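Local coordinates for protein 2,3-dihydroxybenzoate-AMP ligase (Mycobacterium smegmatis, PDB 5KEI) that belongs to the ANL superfamily of AMP-binding enzymes, with a large AMP-binding region followed by a smaller C-terminal domain, at residues I456-V461 / V467-L472; D471-L476 / I547-I552. All coordinates share one frame; numbering follows the deposited sequence.

Contacts 1 and 2 lie side by side in the C-terminal part of the chain, their centres about 8 Å apart and each about 24 Å from the centre of the molecule. Contact 1 comes first along the sequence: the hairpin of strands 459-462 and 465-468 runs straight into helix 469-477. That helix is shared, and Asp471 and Leu472 belong to both contacts. Contact 2 then ties it to the start of helix 549-553, some 70 residues later. Lys549 joins the two, since its NZ forms a salt bridge with Asp458 OD2 (2.5 Å) as well as with Glu473, linking hairpin, shared helix and the chain's last helix.

Contact 1: I456-V461 / V467-L472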
loop_
_atom_site.group_PDB
_atom_site.type_symbol
_atom_site.label_atom_id
_atom_site.label_comp_id
_atom_site.label_asym_id
_atom_site.label_seq_id
_atom_site.Cartn_x
_atom_site.Cartn_y
_atom_site.Cartn_z
ATOM N N ILE A 456 -10.499 3.904 14.297
ATOM C CA ILE A 456 -10.402 3.796 15.733
ATOM C C ILE A 456 -9.752 5.072 16.258
ATOM O O ILE A 456 -8.725 5.497 15.737
ATOM C CB ILE A 456 -9.608 2.568 16.147
ATOM C CG1 ILE A 456 -10.367 1.304 15.736
ATOM C CG2 ILE A 456 -9.367 2.566 17.643
ATOM C CD1 ILE A 456 -11.745 1.183 16.365
ATOM N N LYS A 457 -10.369 5.704 17.254
ATOM C CA LYS A 457 -9.795 6.929 17.830
ATOM C C LYS A 457 -9.356 6.731 19.281
ATOM O O LYS A 457 -9.792 5.795 19.958
ATOM C CB LYS A 457 -10.781 8.109 17.728
ATOM C CG LYS A 457 -11.124 8.492 16.291
ATOM C CD LYS A 457 -11.910 9.784 16.184
ATOM C CE LYS A 457 -11.223 10.730 15.185
ATOM N NZ LYS A 457 -12.086 11.848 14.686
ATOM N N ASP A 458 -8.469 7.610 19.738
ATOM C CA ASP A 458 -8.016 7.594 21.119
ATOM C C ASP A 458 -7.717 9.032 21.557
ATOM O O ASP A 458 -6.622 9.568 21.337
ATOM C CB ASP A 458 -6.800 6.678 21.262
ATOM C CG ASP A 458 -6.401 6.448 22.707
ATOM O OD1 ASP A 458 -7.118 6.949 23.601
ATOM O OD2 ASP A 458 -5.377 5.756 22.945
ATOM N N VAL A 459 -8.713 9.661 22.168
ATOM C CA VAL A 459 -8.638 11.085 22.439
ATOM C C VAL A 459 -8.404 11.393 23.911
ATOM O O VAL A 459 -9.055 10.823 24.795
ATOM C CB VAL A 459 -9.919 11.800 21.973
ATOM C CG1 VAL A 459 -11.156 11.103 22.527
ATOM C CG2 VAL A 459 -9.889 13.253 22.391
ATOM N N ILE A 460 -7.456 12.289 24.165
ATOM C CA ILE A 460 -7.233 12.830 25.505
ATOM C C ILE A 460 -7.722 14.267 25.583
ATOM O O ILE A 460 -7.274 15.126 24.812
ATOM C CB ILE A 460 -5.760 12.812 25.893
ATOM C CG1 ILE A 460 -5.178 11.404 25.695
ATOM C CG2 ILE A 460 -5.602 13.341 27.332
ATOM C CD1 ILE A 460 -3.678 11.307 25.930
ATOM N N VAL A 461 -8.643 14.534 26.504
ATOM C CA VAL A 461 -9.212 15.874 26.613
ATOM C C VAL A 461 -8.353 16.713 27.566
ATOM O O VAL A 461 -8.546 16.703 28.775
ATOM C CB VAL A 461 -10.700 15.824 27.064
ATOM C CG1 VAL A 461 -11.294 17.220 27.130
ATOM C CG2 VAL A 461 -11.497 14.998 26.080
ATOM N N VAL A 467 -6.807 16.093 22.136
ATOM C CA VAL A 467 -5.540 15.598 21.625
ATOM C C VAL A 467 -5.652 14.132 21.230
ATOM O O VAL A 467 -6.219 13.326 21.972
ATOM C CB VAL A 467 -4.415 15.767 22.669
ATOM C CG1 VAL A 467 -3.094 15.245 22.121
ATOM C CG2 VAL A 467 -4.298 17.228 23.080
ATOM N N SER A 468 -5.121 13.786 20.061
ATOM C CA SER A 468 -5.063 12.384 19.659
ATOM C C SER A 468 -3.847 11.709 20.282
ATOM O O SER A 468 -2.714 12.124 20.043
ATOM C CB SER A 468 -5.013 12.245 18.136
ATOM O OG SER A 468 -4.862 10.885 17.771
ATOM N N ALA A 469 -4.091 10.672 21.080
ATOM C CA ALA A 469 -3.008 9.877 21.655
ATOM C C ALA A 469 -2.234 9.138 20.558
ATOM O O ALA A 469 -1.010 9.076 20.577
ATOM C CB ALA A 469 -3.557 8.887 22.672
ATOM N N LEU A 470 -2.978 8.588 19.606
ATOM C CA LEU A 470 -2.415 7.860 18.475
ATOM C C LEU A 470 -1.402 8.668 17.674
ATOM O O LEU A 470 -0.314 8.180 17.400
ATOM C CB LEU A 470 -3.536 7.388 17.545
ATOM C CG LEU A 470 -4.530 6.450 18.224
ATOM C CD1 LEU A 470 -5.552 5.982 17.208
ATOM C CD2 LEU A 470 -3.802 5.271 18.896
ATOM N N ASP A 471 -1.735 9.892 17.280
ATOM C CA ASP A 471 -0.752 10.632 16.509
ATOM C C ASP A 471 0.346 11.224 17.412
ATOM O O ASP A 471 1.494 11.364 16.980
ATOM C CB ASP A 471 -1.414 11.722 15.661
ATOM C CG ASP A 471 -0.397 12.487 14.798
ATOM O OD1 ASP A 471 0.343 11.847 13.996
ATOM O OD2 ASP A 471 -0.340 13.734 14.917
ATOM N N LEU A 472 0.022 11.542 18.663
ATOM C CA LEU A 472 1.069 11.938 19.593
ATOM C C LEU A 472 2.099 10.814 19.734
ATOM O O LEU A 472 3.301 11.070 19.735
ATOM C CB LEU A 472 0.487 12.301 20.962
ATOM C CG LEU A 472 1.541 12.627 22.026
ATOM C CD1 LEU A 472 2.553 13.653 21.526
ATOM C CD2 LEU A 472 0.886 13.119 23.306
HETATM O O HOH W 1 -7.035 9.417 17.954
#
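Backbone bonds between Ile460 and Val467 fasten a two-stranded antiparallel beta hairpin whose second strand passes directly into helix 469-477. Segment 456-461 lies in what is probably the A8 (hinge) motif of ANL enzymes, where the large and C-terminal domains meet. Ile460 N donates to Val467 O at 2.7 Å and Val467 N returns the bond to Ile460 O, making this the hydrogen-bonded pair; Val459 and Ser468 form the adjoining non-hydrogen-bonded pair, where Val459 CA brings its hydrogen to Val467 O. A third bond, from Ala469 N to Asp458 O (2.8 Å, N-H...O angle 162°), extends the pairing onto the first residue of the helix.

The tight side of the hairpin carries Ile460 and Val467. Ile460 CD1 reaches Ala469 CB at 4.1 Å, and this apolar face lies against Ala487 and Ala489 of strand 482-492 and Ile499 of strand 498-505. Asp458 fills the neighbouring place: with CG anti to the backbone N (chi1 -171°), its carboxylate reaches over the methyl of Ala469, OD2 3.6 Å from CB, and meets Lys549 in a salt bridge. Leu470 closes in on the same aspartate, its CG against Asp458 CB at 3.8 Å, while its CD1 touches Ile456 O.

Val459 and Ser468 occupy the other, looser face, where Val459 is exposed. On this side a water links the two segments, accepting from Asp458 N and lying 2.6 Å from Ser468 OG. Ser468 is also the N-cap of the helix, and its OG accepts a weak but nearly straight capping bond from Asp471 N, 3.3 Å long.

Contact 2: D471-L476 / I547-I552; sequences DLEEHL and IDKKAI
A single ion pair, Glu473 with Lys549, makes the whole close contact between a helical segment and a loop leading into helix 549-553, whose nearest CA atoms, those of Glu473 and Ile547, are 11.4 Å apart. The two long side chains span the gap from opposite directions. Beyond CG each is extended; the lysine is almost fully stretched, its chi2 to chi4 all near 180°, which carries NZ to the carboxylate. There NZ donates to OE2 of Glu473 at 2.5 Å, a short salt bridge that uses the syn lone pair, on the side of OE1.

Both charged ends have further partners. Glu473 OE2 also accepts from Ala487 N of strand 482-492, and OE1 pairs with Arg424, so both carboxylate oxygens are engaged. Lys549 NZ bonds to Ala487 O and has a second carboxylate partner, Asp458. The two carboxylates would probably stabilise the charge on the lysine, as Lys549 and Arg424 would that on Glu473.

Asp548 is the N-cap of helix 549-553, which places Lys549 in its first turn. This partly buried salt-bridge network, which also grips the backbone N and O of Ala487, links helix 469-477 directly to a segment that probably belongs to the A10 motif of ANL C-terminal domains.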
loop_
_atom_site.group_PDB
_atom_site.type_symbol
_atom_site.label_atom_id
_atom_site.label_comp_id
_atom_site.label_asym_id
_atom_site.label_seq_id
_atom_site.Cartn_x
_atom_site.Cartn_y
_atom_site.Cartn_z
ATOM N N ASP A 471 -1.735 9.892 17.280
ATOM C CA ASP A 471 -0.752 10.632 16.509
ATOM C C ASP A 471 0.346 11.224 17.412
ATOM O O ASP A 471 1.494 11.364 16.980
ATOM C CB ASP A 471 -1.414 11.722 15.661
ATOM C CG ASP A 471 -0.397 12.487 14.798
ATOM O OD1 ASP A 471 0.343 11.847 13.996
ATOM O OD2 ASP A 471 -0.340 13.734 14.917
ATOM N N LEU A 472 0.022 11.542 18.663
ATOM C CA LEU A 472 1.069 11.938 19.593
ATOM C C LEU A 472 2.099 10.814 19.734
ATOM O O LEU A 472 3.301 11.070 19.735
ATOM C CB LEU A 472 0.487 12.301 20.962
ATOM C CG LEU A 472 1.541 12.627 22.026
ATOM C CD1 LEU A 472 2.553 13.653 21.526
ATOM C CD2 LEU A 472 0.886 13.119 23.306
ATOM N N GLU A 473 1.607 9.580 19.853
ATOM C CA GLU A 473 2.444 8.392 19.983
ATOM C C GLU A 473 3.288 8.161 18.743
ATOM O O GLU A 473 4.439 7.766 18.841
ATOM C CB GLU A 473 1.590 7.152 20.247
ATOM C CG GLU A 473 1.172 6.991 21.682
ATOM C CD GLU A 473 -0.039 6.086 21.847
ATOM O OE1 GLU A 473 -0.331 5.272 20.930
ATOM O OE2 GLU A 473 -0.698 6.196 22.906
ATOM N N GLU A 474 2.713 8.396 17.569
ATOM C CA GLU A 474 3.479 8.210 16.346
ATOM C C GLU A 474 4.650 9.200 16.276
ATOM O O GLU A 474 5.729 8.842 15.821
ATOM C CB GLU A 474 2.573 8.334 15.116
ATOM C CG GLU A 474 1.630 7.137 14.911
ATOM C CD GLU A 474 2.371 5.825 14.663
ATOM O OE1 GLU A 474 3.498 5.863 14.115
ATOM O OE2 GLU A 474 1.824 4.753 15.011
ATOM N N HIS A 475 4.429 10.429 16.740
ATOM C CA HIS A 475 5.450 11.480 16.774
ATOM C C HIS A 475 6.614 11.127 17.693
ATOM O O HIS A 475 7.778 11.373 17.371
ATOM C CB HIS A 475 4.847 12.816 17.259
ATOM C CG HIS A 475 4.083 13.575 16.213
ATOM N ND1 HIS A 475 4.687 14.132 15.109
ATOM C CD2 HIS A 475 2.772 13.905 16.136
ATOM C CE1 HIS A 475 3.776 14.760 14.384
ATOM N NE2 HIS A 475 2.609 14.633 14.983
ATOM N N LEU A 476 6.278 10.586 18.862
ATOM C CA LEU A 476 7.271 10.244 19.874
ATOM C C LEU A 476 8.133 9.092 19.396
ATOM O O LEU A 476 9.336 9.069 19.652
ATOM C CB LEU A 476 6.592 9.877 21.195
ATOM C CG LEU A 476 5.958 11.016 21.995
ATOM C CD1 LEU A 476 5.293 10.467 23.236
ATOM C CD2 LEU A 476 6.983 12.102 22.365
ATOM N N ILE A 547 -1.917 -1.702 23.182
ATOM C CA ILE A 547 -1.443 -1.283 24.490
ATOM C C ILE A 547 -2.618 -1.237 25.459
ATOM O O ILE A 547 -3.672 -0.712 25.112
ATOM C CB ILE A 547 -0.741 0.093 24.403
ATOM C CG1 ILE A 547 0.431 0.021 23.409
ATOM C CG2 ILE A 547 -0.278 0.540 25.777
ATOM C CD1 ILE A 547 1.159 1.349 23.176
ATOM N N ASP A 548 -2.463 -1.833 26.644
ATOM C CA ASP A 548 -3.547 -1.849 27.641
ATOM C C ASP A 548 -3.503 -0.588 28.511
ATOM O O ASP A 548 -2.965 -0.600 29.612
ATOM C CB ASP A 548 -3.468 -3.110 28.518
ATOM C CG ASP A 548 -4.722 -3.312 29.383
ATOM O OD1 ASP A 548 -5.652 -2.476 29.320
ATOM O OD2 ASP A 548 -4.788 -4.330 30.110
ATOM N N LYS A 549 -4.080 0.492 28.001
ATOM C CA LYS A 549 -3.930 1.803 28.608
ATOM C C LYS A 549 -4.718 1.935 29.901
ATOM O O LYS A 549 -4.295 2.635 30.815
ATOM C CB LYS A 549 -4.354 2.895 27.623
ATOM C CG LYS A 549 -3.466 2.983 26.397
ATOM C CD LYS A 549 -3.825 4.167 25.527
ATOM C CE LYS A 549 -2.722 4.449 24.509
ATOM N NZ LYS A 549 -3.033 5.661 23.686
ATOM N N LYS A 550 -5.860 1.264 29.980
ATOM C CA LYS A 550 -6.657 1.287 31.192
ATOM C C LYS A 550 -5.841 0.675 32.320
ATOM O O LYS A 550 -5.973 1.061 33.479
ATOM C CB LYS A 550 -7.978 0.537 30.993
ATOM C CG LYS A 550 -8.507 0.614 29.567
ATOM C CD LYS A 550 -9.979 0.215 29.459
ATOM C CE LYS A 550 -10.915 1.383 29.766
ATOM N NZ LYS A 550 -10.848 2.468 28.740
ATOM N N ALA A 551 -4.980 -0.270 31.963
ATOM C CA ALA A 551 -4.105 -0.910 32.930
ATOM C C ALA A 551 -2.973 0.027 33.332
ATOM O O ALA A 551 -2.627 0.118 34.510
ATOM C CB ALA A 551 -3.547 -2.201 32.368
ATOM N N ILE A 552 -2.397 0.714 32.346
ATOM C CA ILE A 552 -1.335 1.689 32.595
ATOM C C ILE A 552 -1.835 2.812 33.514
ATOM O O ILE A 552 -1.079 3.319 34.343
ATOM C CB ILE A 552 -0.789 2.284 31.270
ATOM C CG1 ILE A 552 -0.163 1.190 30.402
ATOM C CG2 ILE A 552 0.231 3.377 31.534
ATOM C CD1 ILE A 552 0.474 1.712 29.129
#